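Local coordinates for mandelate racemase/muconate lactonizing protein (Thermobispora bispora, PDB 3VC5), which probably catalyses the magnesium-dependent dehydration of D-glucarate to 5-dehydro-4-deoxy-D-glucarate, as a member of the enolase superfamily, at residues V33-P38 / P369-Q374; P39-A44 / Y170-H175. All coordinates share one frame; numbering follows the deposited sequence.

Contact 1: residues V33-P38 / P369-Q374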
# COMPACT_ATOMS: atom_id res chain seq x y z
N VAL A 33 -16.87 16.34 -21.24
CA VAL A 33 -18.12 17.00 -20.82
C VAL A 33 -17.78 18.35 -20.23
O VAL A 33 -16.62 18.60 -19.79
CB VAL A 33 -18.89 16.16 -19.74
CG1 VAL A 33 -19.39 14.84 -20.33
CG2 VAL A 33 -18.03 15.94 -18.48
N ALA A 34 -18.76 19.26 -20.26
CA ALA A 34 -18.60 20.55 -19.58
C ALA A 34 -19.85 20.81 -18.79
O ALA A 34 -20.96 20.42 -19.22
CB ALA A 34 -18.36 21.69 -20.57
N PHE A 35 -19.70 21.47 -17.64
CA PHE A 35 -20.88 21.79 -16.82
C PHE A 35 -20.66 23.15 -16.13
O PHE A 35 -19.53 23.64 -16.09
CB PHE A 35 -21.17 20.67 -15.82
CG PHE A 35 -19.95 20.20 -15.07
CD1 PHE A 35 -19.55 20.86 -13.89
CD2 PHE A 35 -19.23 19.08 -15.52
CE1 PHE A 35 -18.37 20.43 -13.19
CE2 PHE A 35 -18.10 18.64 -14.84
CZ PHE A 35 -17.67 19.31 -13.67
N ARG A 36 -21.73 23.76 -15.64
CA ARG A 36 -21.68 25.13 -15.12
C ARG A 36 -20.99 25.17 -13.78
O ARG A 36 -21.16 24.25 -12.94
CB ARG A 36 -23.11 25.68 -14.97
CG ARG A 36 -23.81 25.83 -16.32
CD ARG A 36 -25.25 26.32 -16.17
NE ARG A 36 -26.01 25.52 -15.20
CZ ARG A 36 -26.65 24.38 -15.47
NH1 ARG A 36 -26.66 23.89 -16.71
NH2 ARG A 36 -27.30 23.73 -14.50
N ASP A 37 -20.20 26.24 -13.56
CA ASP A 37 -19.49 26.42 -12.31
C ASP A 37 -19.61 27.90 -11.95
O ASP A 37 -19.46 28.74 -12.82
CB ASP A 37 -18.00 26.12 -12.55
CG ASP A 37 -17.24 25.80 -11.26
OD1 ASP A 37 -17.87 25.42 -10.26
OD2 ASP A 37 -15.99 25.88 -11.27
N PRO A 38 -19.86 28.22 -10.66
CA PRO A 38 -19.91 29.65 -10.27
C PRO A 38 -18.53 30.31 -10.28
O PRO A 38 -17.52 29.62 -10.45
CB PRO A 38 -20.47 29.60 -8.83
CG PRO A 38 -21.08 28.23 -8.67
CD PRO A 38 -20.22 27.33 -9.54
N PRO A 369 -21.51 20.83 -3.79
CA PRO A 369 -22.63 21.81 -3.73
C PRO A 369 -22.61 22.81 -4.90
O PRO A 369 -23.66 23.26 -5.37
CB PRO A 369 -22.36 22.55 -2.41
CG PRO A 369 -21.61 21.50 -1.56
CD PRO A 369 -20.70 20.83 -2.55
N TRP A 370 -21.41 23.17 -5.36
CA TRP A 370 -21.23 24.22 -6.37
C TRP A 370 -21.75 23.79 -7.72
O TRP A 370 -22.04 24.64 -8.59
CB TRP A 370 -19.73 24.60 -6.47
CG TRP A 370 -19.29 25.18 -5.13
CD1 TRP A 370 -18.37 24.67 -4.27
CD2 TRP A 370 -19.81 26.38 -4.49
NE1 TRP A 370 -18.27 25.47 -3.14
CE2 TRP A 370 -19.15 26.51 -3.25
CE3 TRP A 370 -20.78 27.33 -4.85
CZ2 TRP A 370 -19.41 27.58 -2.38
CZ3 TRP A 370 -21.04 28.38 -3.98
CH2 TRP A 370 -20.37 28.50 -2.77
N GLN A 371 -21.81 22.46 -7.93
CA GLN A 371 -22.31 21.95 -9.20
C GLN A 371 -23.84 21.90 -9.22
O GLN A 371 -24.44 21.59 -10.24
CB GLN A 371 -21.68 20.59 -9.52
CG GLN A 371 -20.49 20.74 -10.49
CD GLN A 371 -19.53 21.83 -10.03
OE1 GLN A 371 -18.74 21.63 -9.08
NE2 GLN A 371 -19.60 23.01 -10.68
N ASP A 372 -24.45 22.24 -8.11
CA ASP A 372 -25.90 22.40 -8.01
C ASP A 372 -26.74 21.33 -8.71
O ASP A 372 -27.68 21.63 -9.40
CB ASP A 372 -26.29 23.79 -8.47
CG ASP A 372 -27.53 24.32 -7.78
OD1 ASP A 372 -27.91 23.87 -6.72
OD2 ASP A 372 -28.14 25.18 -8.37
N GLY A 373 -26.39 20.09 -8.46
CA GLY A 373 -27.18 18.94 -8.89
C GLY A 373 -26.84 18.42 -10.26
O GLY A 373 -27.35 17.37 -10.66
N GLN A 374 -25.95 19.11 -11.00
CA GLN A 374 -25.55 18.60 -12.33
C GLN A 374 -24.84 17.25 -12.17
O GLN A 374 -23.96 17.10 -11.33
CB GLN A 374 -24.60 19.57 -13.04
CG GLN A 374 -25.22 20.94 -13.36
CD GLN A 374 -24.20 21.95 -13.81
OE1 GLN A 374 -24.07 22.24 -15.00
NE2 GLN A 374 -23.45 22.50 -12.85
O HOH W 1 -23.25 25.39 -10.93
O HOH W 2 -16.77 23.63 -8.53

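Contact 2: residues P39-A44 / Y170-H175. With PO4 (phosphate ion), chain B.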
# COMPACT_ATOMS: atom_id res chain seq x y z
N PRO A 39 -18.48 31.65 -10.10
CA PRO A 39 -17.22 32.42 -10.14
C PRO A 39 -16.49 32.34 -8.78
O PRO A 39 -16.36 33.33 -8.04
CB PRO A 39 -17.68 33.85 -10.48
CG PRO A 39 -19.07 33.92 -9.89
CD PRO A 39 -19.66 32.54 -10.14
N LEU A 40 -16.01 31.14 -8.48
CA LEU A 40 -15.30 30.86 -7.25
C LEU A 40 -13.86 31.41 -7.36
O LEU A 40 -13.12 31.11 -8.30
CB LEU A 40 -15.28 29.34 -7.02
CG LEU A 40 -16.64 28.65 -7.07
CD1 LEU A 40 -16.49 27.11 -6.82
CD2 LEU A 40 -17.64 29.26 -6.11
N LEU A 41 -13.50 32.27 -6.41
CA LEU A 41 -12.20 32.94 -6.43
C LEU A 41 -11.14 32.08 -5.75
O LEU A 41 -11.43 31.34 -4.80
CB LEU A 41 -12.32 34.29 -5.72
CG LEU A 41 -13.27 35.29 -6.40
CD1 LEU A 41 -13.68 36.38 -5.43
CD2 LEU A 41 -12.55 35.92 -7.58
N ASN A 42 -9.90 32.18 -6.21
CA ASN A 42 -8.83 31.44 -5.57
C ASN A 42 -7.51 32.18 -5.85
O ASN A 42 -7.51 33.25 -6.47
CB ASN A 42 -8.82 29.97 -6.06
CG ASN A 42 -8.55 29.86 -7.54
OD1 ASN A 42 -7.99 30.78 -8.15
ND2 ASN A 42 -8.95 28.73 -8.14
N ALA A 43 -6.39 31.63 -5.38
CA ALA A 43 -5.10 32.28 -5.59
C ALA A 43 -4.75 32.49 -7.08
O ALA A 43 -3.98 33.39 -7.42
CB ALA A 43 -3.99 31.49 -4.91
N ALA A 44 -5.26 31.60 -7.94
CA ALA A 44 -4.95 31.64 -9.37
C ALA A 44 -5.91 32.51 -10.21
O ALA A 44 -5.75 32.61 -11.42
CB ALA A 44 -4.90 30.19 -9.94
N TYR A 170 -14.78 32.65 -1.43
CA TYR A 170 -15.17 33.99 -1.85
C TYR A 170 -15.63 33.90 -3.30
O TYR A 170 -15.07 33.12 -4.09
CB TYR A 170 -14.01 34.97 -1.71
CG TYR A 170 -13.53 35.16 -0.30
CD1 TYR A 170 -14.22 36.00 0.58
CD2 TYR A 170 -12.36 34.56 0.14
CE1 TYR A 170 -13.77 36.20 1.87
CE2 TYR A 170 -11.89 34.78 1.43
CZ TYR A 170 -12.60 35.60 2.29
OH TYR A 170 -12.14 35.82 3.57
N LYS A 171 -16.71 34.60 -3.64
CA LYS A 171 -17.20 34.55 -5.01
C LYS A 171 -17.98 35.79 -5.40
O LYS A 171 -18.56 36.46 -4.54
CB LYS A 171 -18.08 33.31 -5.21
CG LYS A 171 -19.37 33.34 -4.35
CD LYS A 171 -20.22 32.07 -4.52
CE LYS A 171 -20.82 31.94 -5.94
NZ LYS A 171 -21.79 33.06 -6.30
N TRP A 172 -17.96 36.11 -6.69
CA TRP A 172 -18.82 37.17 -7.21
C TRP A 172 -20.25 36.65 -7.21
O TRP A 172 -20.48 35.45 -7.04
CB TRP A 172 -18.39 37.56 -8.62
CG TRP A 172 -16.98 38.05 -8.69
CD1 TRP A 172 -16.28 38.70 -7.71
CD2 TRP A 172 -16.11 37.96 -9.83
NE1 TRP A 172 -15.00 39.00 -8.16
CE2 TRP A 172 -14.88 38.57 -9.46
CE3 TRP A 172 -16.25 37.43 -11.11
CZ2 TRP A 172 -13.80 38.65 -10.34
CZ3 TRP A 172 -15.17 37.52 -11.99
CH2 TRP A 172 -13.96 38.12 -11.59
N ALA A 173 -21.22 37.55 -7.42
CA ALA A 173 -22.63 37.16 -7.44
C ALA A 173 -22.91 36.28 -8.67
O ALA A 173 -23.82 35.44 -8.65
CB ALA A 173 -23.50 38.39 -7.47
N GLY A 174 -22.12 36.47 -9.73
CA GLY A 174 -22.29 35.70 -10.97
C GLY A 174 -21.11 36.00 -11.87
O GLY A 174 -20.29 36.86 -11.54
N HIS A 175 -21.02 35.30 -13.00
CA HIS A 175 -20.00 35.61 -14.01
C HIS A 175 -20.39 36.90 -14.70
O HIS A 175 -21.56 37.07 -15.01
CB HIS A 175 -19.92 34.47 -15.01
CG HIS A 175 -19.24 33.27 -14.44
ND1 HIS A 175 -17.87 33.17 -14.32
CD2 HIS A 175 -19.76 32.15 -13.88
CE1 HIS A 175 -17.57 32.02 -13.73
NE2 HIS A 175 -18.69 31.39 -13.44
P PO4 B . -9.85 24.84 -6.88
O1 PO4 B . -9.87 26.32 -7.00
O2 PO4 B . -11.27 24.40 -7.13
O3 PO4 B . -8.96 24.23 -7.89
O4 PO4 B . -9.39 24.50 -5.55
O HOH W 3 -12.20 31.98 -2.10

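Contact 1: residues V33-P38 / P369-Q374
A type I' beta turn, Q371 to Q374, in the loop between helix 344-355 and strand 388-390 docks on R36 and its neighbours at the end of strand 25-36. F35 and D37 bond backbone-to-backbone with strand 50-60 and P49, while the R36 peptide groups meet glutamine side chains instead. The Q374 amide takes both: OE1 accepts from R36 N (2.9 Å) through an in-plane lone pair, and NE2 donates to R36 O (2.9 Å, 159° at the hydrogen), as a neighbouring strand would. The second N-H of NE2 goes back to Q371 O (2.9 Å), where Q374 N arrives from the opposite face. The R36 guanidinium lies over this amide, the planes 23° apart, with OE1 above its centre. Bent at chi2 (48°), Q371 lays CG against F35 CE1 (3.4 Å) and lets NE2 donate to both R36 O and D37 OD1 (each 3.0 Å); the latter is met from above the carboxylate plane. A water joins D37 OD1 to Q371 OE1, and D37 OD2 bonds to H47. P38 CG touches W370 CE3 (3.9 Å); the indole NE1 bonds to Y167 O, on the barrel strand 161-169. Replacing Q374 with a leucine would probably leave R36 N without this acceptor, strip one bond each from R36 O and Q371 O, and set the guanidinium free to turn. With two amide donors on R36 O and two donors on Q371 O, strand end and turn are joined by polar bonds through side chains, which hold both amides in fixed rotation.

Contact 2: residues P39-A44 / Y170-H175
L41 runs along the backbone of Y170 and ends at the W172 indole. Its CB lies 3.4 Å from Y170 O, and chi1 of -64°, with CG anti to the carbonyl carbon, takes CG past the same oxygen; the branches then part, CD1 to Y170 CB (4.0 Å) and CD2 to NE1 and CE2 of W172. The backbone pins this course: L41 N donates to Y170 O (2.9 Å, 168° at the hydrogen), W172 N makes a weak, long bond to P39 O, and the pair brackets a single beta bridge between L40 and K171. A water links L41 O to Y170 N. P39 packs on two aromatic side chains, its CB 3.9 Å from the H175 ring centroid in a CH-pi contact over the face, and also 3.9 Å from W172 CE3, while CG rests on G174 C (3.5 Å). H175 ND1 bonds to the Y426 hydroxyl. Next to L41 in the chain, N42 ND2 bonds O1 of the phosphate (2.8 Å), probably from the crystallisation liquor, which H47, H367, R421 and the predicted proton acceptor K211 also hold. The bridge thus borders the active site: M427 of helix 423-430 covers L41 and W172, V46 of strand 45-46 packs on P39, and Y170 leans on helix 217-230.

Contacts 1 and 2 have centres 14 Å apart and follow the same chain out of strand 25-36: residues 33-38 meet the later barrel loop 369-374, then 39-44, with strand 41-42, meet the loop after strand 161-169. Along the sequence, both partners of contact 2 therefore fall between those of contact 1. They also touch: H175 NE2 probably bonds D37 O (2.8 Å), P38 CB packs on K171 CE, and L40 CD1 on W370. Together they join the N-terminal capping domain to two loops of the enolase-type barrel domain, one after strand 161-169 and one between helix 344-355 and strand 388-390, near K211, consistent with the family's active site lying between the two domains.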